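Local atomic coordinates of phosphonomutase (Burkholderia cenocepacia J2315, PDB entry 4MG4), a protein that is of unknown function but, as a phosphonomutase, has the closed parallel TIM-barrel fold. Residues L21-N32 against A232-G242; L177-R185 against L205-L215. One frame throughout, in Å; residues are numbered along the deposited sequence.

Contact 1: L21-N32 against A232-G242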
loop_
_atom_site.group_PDB
_atom_site.type_symbol
_atom_site.label_atom_id
_atom_site.label_comp_id
_atom_site.label_asym_id
_atom_site.label_seq_id
_atom_site.Cartn_x
_atom_site.Cartn_y
_atom_site.Cartn_z
ATOM N N LEU A 21 -18.431 -20.897 0.149
ATOM C CA LEU A 21 -17.117 -21.228 0.677
ATOM C C LEU A 21 -17.053 -21.334 2.197
ATOM O O LEU A 21 -16.035 -21.791 2.746
ATOM C CB LEU A 21 -16.064 -20.204 0.162
ATOM C CG LEU A 21 -15.747 -20.300 -1.352
ATOM C CD1 LEU A 21 -15.003 -19.054 -1.759
ATOM C CD2 LEU A 21 -14.982 -21.601 -1.590
ATOM N N HIS A 22 -18.112 -20.920 2.864
ATOM C CA HIS A 22 -18.192 -21.082 4.315
ATOM C C HIS A 22 -18.666 -22.469 4.646
ATOM O O HIS A 22 -19.858 -22.730 4.649
ATOM C CB HIS A 22 -19.144 -20.041 4.920
ATOM C CG HIS A 22 -18.647 -18.625 4.794
ATOM N ND1 HIS A 22 -18.660 -17.936 3.599
ATOM C CD2 HIS A 22 -18.196 -17.745 5.727
ATOM C CE1 HIS A 22 -18.165 -16.730 3.786
ATOM N NE2 HIS A 22 -17.905 -16.569 5.068
ATOM N N ARG A 23 -17.724 -23.350 4.892
ATOM C CA ARG A 23 -17.988 -24.783 5.059
ATOM C C ARG A 23 -17.292 -25.265 6.337
ATOM O O ARG A 23 -16.084 -25.272 6.421
ATOM C CB ARG A 23 -17.514 -25.541 3.822
ATOM C CG ARG A 23 -18.348 -25.295 2.566
ATOM C CD ARG A 23 -19.831 -25.730 2.704
ATOM N NE ARG A 23 -20.693 -25.603 1.497
ATOM C CZ ARG A 23 -21.572 -24.637 1.268
ATOM N NH1 ARG A 23 -21.714 -23.641 2.140
ATOM N NH2 ARG A 23 -22.348 -24.651 0.162
ATOM N N ALA A 24 -18.082 -25.593 7.338
ATOM C CA ALA A 24 -17.563 -26.130 8.599
ATOM C C ALA A 24 -16.669 -27.320 8.271
ATOM O O ALA A 24 -17.104 -28.243 7.530
ATOM C CB ALA A 24 -18.719 -26.527 9.511
ATOM N N GLY A 25 -15.427 -27.287 8.726
ATOM C CA GLY A 25 -14.487 -28.393 8.486
ATOM C C GLY A 25 -13.679 -28.298 7.210
ATOM O O GLY A 25 -12.704 -29.024 7.003
ATOM N N GLN A 26 -14.034 -27.351 6.332
ATOM C CA GLN A 26 -13.298 -27.097 5.104
ATOM C C GLN A 26 -13.259 -25.563 4.948
ATOM O O GLN A 26 -13.849 -25.031 4.004
ATOM C CB GLN A 26 -14.064 -27.751 3.959
ATOM C CG GLN A 26 -13.447 -27.693 2.581
ATOM C CD GLN A 26 -14.246 -28.569 1.607
ATOM O OE1 GLN A 26 -14.546 -29.740 1.915
ATOM N NE2 GLN A 26 -14.655 -27.994 0.472
ATOM N N PRO A 27 -12.566 -24.894 5.870
ATOM C CA PRO A 27 -12.825 -23.442 6.034
ATOM C C PRO A 27 -12.244 -22.579 4.926
ATOM O O PRO A 27 -11.164 -22.863 4.362
ATOM C CB PRO A 27 -12.097 -23.084 7.347
ATOM C CG PRO A 27 -11.147 -24.202 7.602
ATOM C CD PRO A 27 -11.792 -25.422 7.003
ATOM N N LEU A 28 -12.945 -21.486 4.678
ATOM C CA LEU A 28 -12.458 -20.435 3.889
ATOM C C LEU A 28 -11.328 -19.728 4.607
ATOM O O LEU A 28 -11.522 -19.150 5.664
ATOM C CB LEU A 28 -13.623 -19.467 3.665
ATOM C CG LEU A 28 -13.283 -18.177 2.910
ATOM C CD1 LEU A 28 -12.687 -18.511 1.546
ATOM C CD2 LEU A 28 -14.483 -17.292 2.744
ATOM N N ALA A 29 -10.168 -19.625 3.958
ATOM C CA ALA A 29 -9.055 -18.878 4.525
ATOM C C ALA A 29 -8.890 -17.561 3.751
ATOM O O ALA A 29 -8.774 -17.546 2.504
ATOM C CB ALA A 29 -7.798 -19.696 4.441
ATOM N N LEU A 30 -8.867 -16.480 4.485
ATOM C CA LEU A 30 -8.820 -15.117 3.893
ATOM C C LEU A 30 -7.601 -14.404 4.366
ATOM O O LEU A 30 -7.264 -14.460 5.531
ATOM C CB LEU A 30 -10.042 -14.242 4.289
ATOM C CG LEU A 30 -11.362 -14.730 3.684
ATOM C CD1 LEU A 30 -12.535 -13.911 4.230
ATOM C CD2 LEU A 30 -11.312 -14.728 2.167
ATOM N N PHE A 31 -6.986 -13.639 3.449
ATOM C CA PHE A 31 -5.868 -12.754 3.750
ATOM C C PHE A 31 -6.346 -11.348 3.406
ATOM O O PHE A 31 -7.068 -11.137 2.372
ATOM C CB PHE A 31 -4.623 -13.138 2.921
ATOM C CG PHE A 31 -4.226 -14.531 3.139
ATOM C CD1 PHE A 31 -3.469 -14.850 4.214
ATOM C CD2 PHE A 31 -4.776 -15.542 2.356
ATOM C CE1 PHE A 31 -3.123 -16.151 4.475
ATOM C CE2 PHE A 31 -4.442 -16.852 2.608
ATOM C CZ PHE A 31 -3.645 -17.152 3.683
ATOM N N ASN A 32 -6.105 -10.434 4.347
ATOM C CA ASN A 32 -6.593 -9.083 4.205
ATOM C C ASN A 32 -5.655 -8.284 3.299
ATOM O O ASN A 32 -4.447 -8.276 3.537
ATOM C CB ASN A 32 -6.680 -8.374 5.550
ATOM C CG ASN A 32 -7.761 -8.908 6.425
ATOM O OD1 ASN A 32 -8.698 -9.566 5.930
ATOM N ND2 ASN A 32 -7.643 -8.673 7.725
ATOM N N ALA A 232 -9.845 -26.501 11.323
ATOM C CA ALA A 232 -10.762 -27.211 10.456
ATOM C C ALA A 232 -11.392 -28.414 11.168
ATOM O O ALA A 232 -12.593 -28.630 11.125
ATOM C CB ALA A 232 -10.075 -27.706 9.169
ATOM N N GLU A 233 -10.559 -29.212 11.850
ATOM C CA GLU A 233 -11.043 -30.334 12.594
ATOM C C GLU A 233 -11.978 -29.977 13.754
ATOM O O GLU A 233 -12.852 -30.781 14.069
ATOM C CB GLU A 233 -9.848 -31.243 13.051
ATOM C CG GLU A 233 -10.270 -32.576 13.664
ATOM C CD GLU A 233 -10.507 -32.599 15.174
ATOM O OE1 GLU A 233 -9.753 -31.956 15.941
ATOM O OE2 GLU A 233 -11.465 -33.205 15.590
ATOM N N TYR A 234 -11.855 -28.769 14.335
ATOM C CA TYR A 234 -12.768 -28.293 15.354
ATOM C C TYR A 234 -14.110 -27.894 14.783
ATOM O O TYR A 234 -15.028 -27.658 15.551
ATOM C CB TYR A 234 -12.217 -27.055 16.119
ATOM C CG TYR A 234 -10.851 -27.196 16.753
ATOM C CD1 TYR A 234 -10.320 -28.455 17.087
ATOM C CD2 TYR A 234 -10.055 -26.082 16.953
ATOM C CE1 TYR A 234 -9.037 -28.558 17.628
ATOM C CE2 TYR A 234 -8.781 -26.180 17.497
ATOM C CZ TYR A 234 -8.282 -27.419 17.829
ATOM O OH TYR A 234 -6.976 -27.475 18.358
ATOM N N GLY A 235 -14.206 -27.767 13.474
ATOM C CA GLY A 235 -15.481 -27.443 12.796
ATOM C C GLY A 235 -15.625 -25.985 12.358
ATOM O O GLY A 235 -16.708 -25.548 12.003
ATOM N N VAL A 236 -14.517 -25.240 12.351
ATOM C CA VAL A 236 -14.529 -23.832 11.918
ATOM C C VAL A 236 -14.811 -23.761 10.418
ATOM O O VAL A 236 -14.427 -24.668 9.697
ATOM C CB VAL A 236 -13.176 -23.234 12.280
ATOM C CG1 VAL A 236 -12.837 -21.974 11.616
ATOM C CG2 VAL A 236 -13.066 -23.137 13.813
ATOM N N ALA A 237 -15.545 -22.727 10.007
ATOM C CA ALA A 237 -15.907 -22.494 8.634
ATOM C C ALA A 237 -15.096 -21.418 7.892
ATOM O O ALA A 237 -15.125 -21.331 6.660
ATOM C CB ALA A 237 -17.397 -22.151 8.583
ATOM N N ARG A 238 -14.406 -20.578 8.649
ATOM C CA ARG A 238 -13.715 -19.445 8.070
ATOM C C ARG A 238 -12.530 -19.063 8.974
ATOM O O ARG A 238 -12.671 -19.026 10.219
ATOM C CB ARG A 238 -14.691 -18.298 7.923
ATOM C CG ARG A 238 -14.101 -16.970 7.418
ATOM C CD ARG A 238 -15.261 -16.028 7.064
ATOM N NE ARG A 238 -14.852 -14.654 6.842
ATOM C CZ ARG A 238 -15.676 -13.699 6.384
ATOM N NH1 ARG A 238 -16.924 -13.978 6.037
ATOM N NH2 ARG A 238 -15.228 -12.436 6.339
ATOM N N ILE A 239 -11.383 -18.752 8.370
ATOM C CA ILE A 239 -10.175 -18.426 9.099
ATOM C C ILE A 239 -9.622 -17.067 8.599
ATOM O O ILE A 239 -9.454 -16.885 7.392
ATOM C CB ILE A 239 -9.106 -19.523 8.943
ATOM C CG1 ILE A 239 -9.607 -20.790 9.642
ATOM C CG2 ILE A 239 -7.788 -19.047 9.518
ATOM C CD1 ILE A 239 -8.793 -22.011 9.372
ATOM N N SER A 240 -9.382 -16.167 9.540
ATOM C CA SER A 240 -8.854 -14.822 9.372
ATOM C C SER A 240 -7.481 -14.709 9.951
ATOM O O SER A 240 -7.091 -15.503 10.824
ATOM C CB SER A 240 -9.776 -13.817 10.222
ATOM O OG SER A 240 -10.945 -13.824 9.658
ATOM N N HIS A 241 -6.731 -13.730 9.428
ATOM C CA HIS A 241 -5.352 -13.495 9.905
ATOM C C HIS A 241 -5.079 -12.048 10.347
ATOM O O HIS A 241 -3.908 -11.678 10.682
ATOM C CB HIS A 241 -4.355 -13.932 8.791
ATOM C CG HIS A 241 -4.464 -15.375 8.407
ATOM N ND1 HIS A 241 -5.272 -15.823 7.379
ATOM C CD2 HIS A 241 -3.901 -16.487 8.947
ATOM C CE1 HIS A 241 -5.187 -17.144 7.291
ATOM N NE2 HIS A 241 -4.343 -17.565 8.217
ATOM N N GLY A 242 -6.116 -11.210 10.387
ATOM C CA GLY A 242 -5.927 -9.799 10.742
ATOM C C GLY A 242 -4.851 -9.152 9.907
ATOM O O GLY A 242 -4.738 -9.405 8.715
HETATM O O HOH W 1 -7.731 -12.513 7.205
HETATM O O HOH W 2 -5.311 -11.262 6.875
#

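Contact 2: L177-R185 against L205-L215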
loop_
_atom_site.group_PDB
_atom_site.type_symbol
_atom_site.label_atom_id
_atom_site.label_comp_id
_atom_site.label_asym_id
_atom_site.label_seq_id
_atom_site.Cartn_x
_atom_site.Cartn_y
_atom_site.Cartn_z
ATOM N N LEU A 177 -17.960 -17.999 26.809
ATOM C CA LEU A 177 -18.499 -18.738 25.662
ATOM C C LEU A 177 -20.038 -18.609 25.649
ATOM O O LEU A 177 -20.670 -18.402 24.621
ATOM C CB LEU A 177 -18.096 -20.227 25.738
ATOM C CG LEU A 177 -18.882 -21.148 24.788
ATOM C CD1 LEU A 177 -18.479 -20.809 23.388
ATOM C CD2 LEU A 177 -18.580 -22.619 25.123
ATOM N N ASP A 178 -20.665 -18.709 26.826
ATOM C CA ASP A 178 -22.102 -18.591 26.879
ATOM C C ASP A 178 -22.563 -17.201 26.451
ATOM O O ASP A 178 -23.593 -17.079 25.765
ATOM C CB ASP A 178 -22.620 -18.928 28.285
ATOM C CG ASP A 178 -22.493 -20.398 28.596
ATOM O OD1 ASP A 178 -22.394 -21.235 27.671
ATOM O OD2 ASP A 178 -22.525 -20.710 29.825
ATOM N N ALA A 179 -21.825 -16.169 26.839
ATOM C CA ALA A 179 -22.169 -14.797 26.434
ATOM C C ALA A 179 -22.021 -14.640 24.927
ATOM O O ALA A 179 -22.807 -13.940 24.279
ATOM C CB ALA A 179 -21.286 -13.796 27.120
ATOM N N THR A 180 -20.960 -15.253 24.404
ATOM C CA THR A 180 -20.701 -15.252 22.963
ATOM C C THR A 180 -21.862 -15.924 22.208
ATOM O O THR A 180 -22.372 -15.355 21.210
ATOM C CB THR A 180 -19.343 -15.894 22.645
ATOM O OG1 THR A 180 -18.343 -15.106 23.281
ATOM C CG2 THR A 180 -19.101 -15.975 21.130
ATOM N N LEU A 181 -22.289 -17.086 22.665
ATOM C CA LEU A 181 -23.408 -17.802 22.052
ATOM C C LEU A 181 -24.752 -17.032 22.167
ATOM O O LEU A 181 -25.525 -17.039 21.222
ATOM C CB LEU A 181 -23.534 -19.229 22.629
ATOM C CG LEU A 181 -22.460 -20.192 22.106
ATOM C CD1 LEU A 181 -22.434 -21.393 23.027
ATOM C CD2 LEU A 181 -22.656 -20.610 20.663
ATOM N N ALA A 182 -25.002 -16.354 23.274
ATOM C CA ALA A 182 -26.221 -15.541 23.397
ATOM C C ALA A 182 -26.204 -14.408 22.362
ATOM O O ALA A 182 -27.213 -14.105 21.742
ATOM C CB ALA A 182 -26.382 -14.982 24.793
ATOM N N ARG A 183 -25.027 -13.782 22.187
ATOM C CA ARG A 183 -24.894 -12.770 21.124
ATOM C C ARG A 183 -25.093 -13.380 19.752
ATOM O O ARG A 183 -25.820 -12.810 18.918
ATOM C CB ARG A 183 -23.581 -12.022 21.241
ATOM C CG ARG A 183 -23.619 -11.015 22.341
ATOM C CD ARG A 183 -22.285 -10.299 22.525
ATOM N NE ARG A 183 -22.361 -9.391 23.683
ATOM C CZ ARG A 183 -22.774 -8.124 23.659
ATOM N NH1 ARG A 183 -23.141 -7.521 22.559
ATOM N NH2 ARG A 183 -22.785 -7.422 24.804
ATOM N N ALA A 184 -24.492 -14.545 19.521
ATOM C CA ALA A 184 -24.614 -15.220 18.230
ATOM C C ALA A 184 -26.069 -15.523 17.877
ATOM O O ALA A 184 -26.507 -15.297 16.738
ATOM C CB ALA A 184 -23.801 -16.487 18.236
ATOM N N ARG A 185 -26.836 -15.978 18.856
ATOM C CA ARG A 185 -28.260 -16.231 18.606
ATOM C C ARG A 185 -29.034 -14.954 18.262
ATOM O O ARG A 185 -29.885 -14.955 17.349
ATOM C CB ARG A 185 -28.895 -16.981 19.781
ATOM C CG ARG A 185 -28.416 -18.410 19.957
ATOM C CD ARG A 185 -29.215 -19.173 21.004
ATOM N NE ARG A 185 -29.069 -18.640 22.337
ATOM C CZ ARG A 185 -28.106 -18.943 23.203
ATOM N NH1 ARG A 185 -27.190 -19.857 22.928
ATOM N NH2 ARG A 185 -28.101 -18.362 24.396
ATOM N N LEU A 205 -12.933 -24.556 23.842
ATOM C CA LEU A 205 -13.946 -23.521 23.628
ATOM C C LEU A 205 -14.364 -23.385 22.161
ATOM O O LEU A 205 -15.555 -23.175 21.887
ATOM C CB LEU A 205 -13.510 -22.189 24.220
ATOM C CG LEU A 205 -13.346 -22.142 25.756
ATOM C CD1 LEU A 205 -12.789 -20.774 26.137
ATOM C CD2 LEU A 205 -14.569 -22.468 26.586
ATOM N N ILE A 206 -13.418 -23.515 21.238
ATOM C CA ILE A 206 -13.733 -23.404 19.796
ATOM C C ILE A 206 -14.662 -24.567 19.440
ATOM O O ILE A 206 -15.660 -24.367 18.748
ATOM C CB ILE A 206 -12.495 -23.376 18.911
ATOM C CG1 ILE A 206 -11.692 -22.092 19.111
ATOM C CG2 ILE A 206 -12.919 -23.503 17.426
ATOM C CD1 ILE A 206 -10.295 -22.195 18.573
ATOM N N ARG A 207 -14.377 -25.781 19.942
ATOM C CA ARG A 207 -15.238 -26.928 19.661
ATOM C C ARG A 207 -16.651 -26.701 20.156
ATOM O O ARG A 207 -17.643 -27.019 19.479
ATOM C CB ARG A 207 -14.678 -28.188 20.315
ATOM C CG ARG A 207 -13.413 -28.724 19.659
ATOM C CD ARG A 207 -13.074 -30.043 20.357
ATOM N NE ARG A 207 -11.774 -30.566 19.956
ATOM C CZ ARG A 207 -11.496 -31.263 18.855
ATOM N NH1 ARG A 207 -12.419 -31.442 17.912
ATOM N NH2 ARG A 207 -10.269 -31.671 18.647
ATOM N N ALA A 208 -16.759 -26.182 21.375
ATOM C CA ALA A 208 -18.063 -25.900 21.962
ATOM C C ALA A 208 -18.842 -24.862 21.184
ATOM O O ALA A 208 -20.058 -24.979 20.974
ATOM C CB ALA A 208 -17.927 -25.465 23.418
ATOM N N LEU A 209 -18.091 -23.875 20.706
ATOM C CA LEU A 209 -18.660 -22.813 19.872
ATOM C C LEU A 209 -19.203 -23.320 18.561
ATOM O O LEU A 209 -20.303 -22.964 18.182
ATOM C CB LEU A 209 -17.584 -21.753 19.621
ATOM C CG LEU A 209 -18.031 -20.560 18.805
ATOM C CD1 LEU A 209 -19.178 -19.786 19.413
ATOM C CD2 LEU A 209 -16.818 -19.658 18.546
ATOM N N THR A 210 -18.401 -24.086 17.832
ATOM C CA THR A 210 -18.847 -24.577 16.543
ATOM C C THR A 210 -20.012 -25.592 16.698
ATOM O O THR A 210 -20.885 -25.635 15.830
ATOM C CB THR A 210 -17.697 -25.221 15.745
ATOM O OG1 THR A 210 -17.223 -26.389 16.431
ATOM C CG2 THR A 210 -16.522 -24.258 15.466
ATOM N N ALA A 211 -20.031 -26.348 17.794
ATOM C CA ALA A 211 -21.149 -27.299 18.098
ATOM C C ALA A 211 -22.476 -26.573 18.310
ATOM O O ALA A 211 -23.519 -27.049 17.854
ATOM C CB ALA A 211 -20.816 -28.146 19.305
ATOM N N ALA A 212 -22.438 -25.413 18.979
ATOM C CA ALA A 212 -23.633 -24.684 19.391
ATOM C C ALA A 212 -24.000 -23.487 18.538
ATOM O O ALA A 212 -25.136 -23.007 18.637
ATOM C CB ALA A 212 -23.498 -24.240 20.852
ATOM N N SER A 213 -23.088 -22.993 17.706
ATOM C CA SER A 213 -23.355 -21.735 16.987
ATOM C C SER A 213 -24.408 -21.887 15.989
ATOM O O SER A 213 -24.406 -22.875 15.194
ATOM C CB SER A 213 -22.092 -21.243 16.258
ATOM O OG SER A 213 -22.368 -20.080 15.516
ATOM N N PRO A 214 -25.321 -20.882 15.908
ATOM C CA PRO A 214 -26.321 -20.910 14.885
ATOM C C PRO A 214 -25.781 -20.533 13.498
ATOM O O PRO A 214 -26.496 -20.658 12.528
ATOM C CB PRO A 214 -27.327 -19.839 15.355
ATOM C CG PRO A 214 -26.515 -18.898 16.173
ATOM C CD PRO A 214 -25.476 -19.737 16.838
ATOM N N LEU A 215 -24.516 -20.097 13.427
ATOM C CA LEU A 215 -23.942 -19.584 12.202
ATOM C C LEU A 215 -22.558 -20.178 11.958
ATOM O O LEU A 215 -21.855 -20.480 12.924
ATOM C CB LEU A 215 -23.767 -18.083 12.348
ATOM C CG LEU A 215 -25.054 -17.289 12.476
ATOM C CD1 LEU A 215 -24.692 -15.849 12.765
ATOM C CD2 LEU A 215 -25.960 -17.413 11.235
HETATM O O HOH W 3 -26.872 -21.710 20.573
#

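Contact 1: L21-N32 against A232-G242
P27 fills a hollow in 232-242. Its CD sits on the CB of A232, its CG meets I239 CD1 at 3.7 Å, and its CB lies against the backbone of A237. Next to it, the type II turn R23-Q26 fits against the helix end, where G235 forms a Schellman motif. A24 CB rests on G235 O, and A237 CB reaches back to A24 N. Here G25 N donates to V236 O at 3.0 Å.

Beyond the turn the strands run parallel. L28 N donates to A237 O, I239 N to L28 O at 2.7 Å, and L30 N to I239 O. On the face of L28, R238 extends its chain, CG anti to the backbone N (chi1 176°), alongside the H22 ring. Its NH1 donates to H22 NE2 at 2.9 Å, in the plane of that ring. L30 CD1 packs 3.6 Å from R238 NE. H22 is also stacked on F156.

At the far end H241 ND1 donates to L30 O (N-H...O angle 166°). F31 CE1 lies over the rim of one face of the H241 ring. The planes are 4° apart, but the ring centroids are offset, 4.7 Å from each other, and little overlap remains. F31 also packs on G260 of the second subunit. A water joins L30 O to H241 N.

This pairing of the first and last strands is the closure of a TIM barrel.

Contact 2: L177-R185 against L205-L215
L177 points at the helix 203-212 and reaches it with both methyl groups. Its CG is anti to the backbone N (chi1 166°), which places CD2 against A208 CB. At 3.4 Å the two methyls are pressed unusually close. The other methyl, CD1, lies 4.0 Å from L209 CB and near L205 O.

L181, one turn further on, adopts the other common leucine shape. Its CG is anti to the carbonyl carbon (chi1 -75°), and this swings the branch toward the facing helix. Both of its methyls touch A212 CB, and CD2 also meets L209 CD1 at 3.8 Å. L209 has the same conformation as L177. Its side chain crosses those of L177 and L181 at a slant, and that of T180 at about a right angle. T180 offers its CG2 to L209 CD1, while its OG1 is hydrogen-bonded to L176 O in its own helix. L209 also packs on L195 and V217 of the barrel strands.

The helix 203-212 ends before S213, and P214 takes over the contact. Its CG lies 3.6 Å from A184 O, and its CD faces A184 CB. S213 OG donates to L215 O at 2.7 Å, on a lone pair of that oxygen, and so bridges two residues of the segment after the helix.

A water links R185 NH1 to A212 O at the margin. The contact is otherwise mostly apolar side chains, with some backbone atoms, so it rests on apolar burial with one water-mediated polar link.

The centres of contacts 1 and 2 lie about 16 Å apart in one eight-stranded parallel barrel. Contact 2 is nested along the chain inside the loop closed by contact 1. Contact 1 pairs strand 28-33 with strand 238-240 and so joins the first strand to the last. Contact 2 lies in the outer helical layer, between helices 174-190 and 203-212. The two meet where helix 203-212 neighbours helix 228-234. There E233 and R207 form a salt bridge, T210 OG1 and Y234 O probably share a hydrogen bond, and V236 packs on I206. The sheet closure thus meets the outer helical layer through helix 228-234 and the V236 loop, which border helix 203-212.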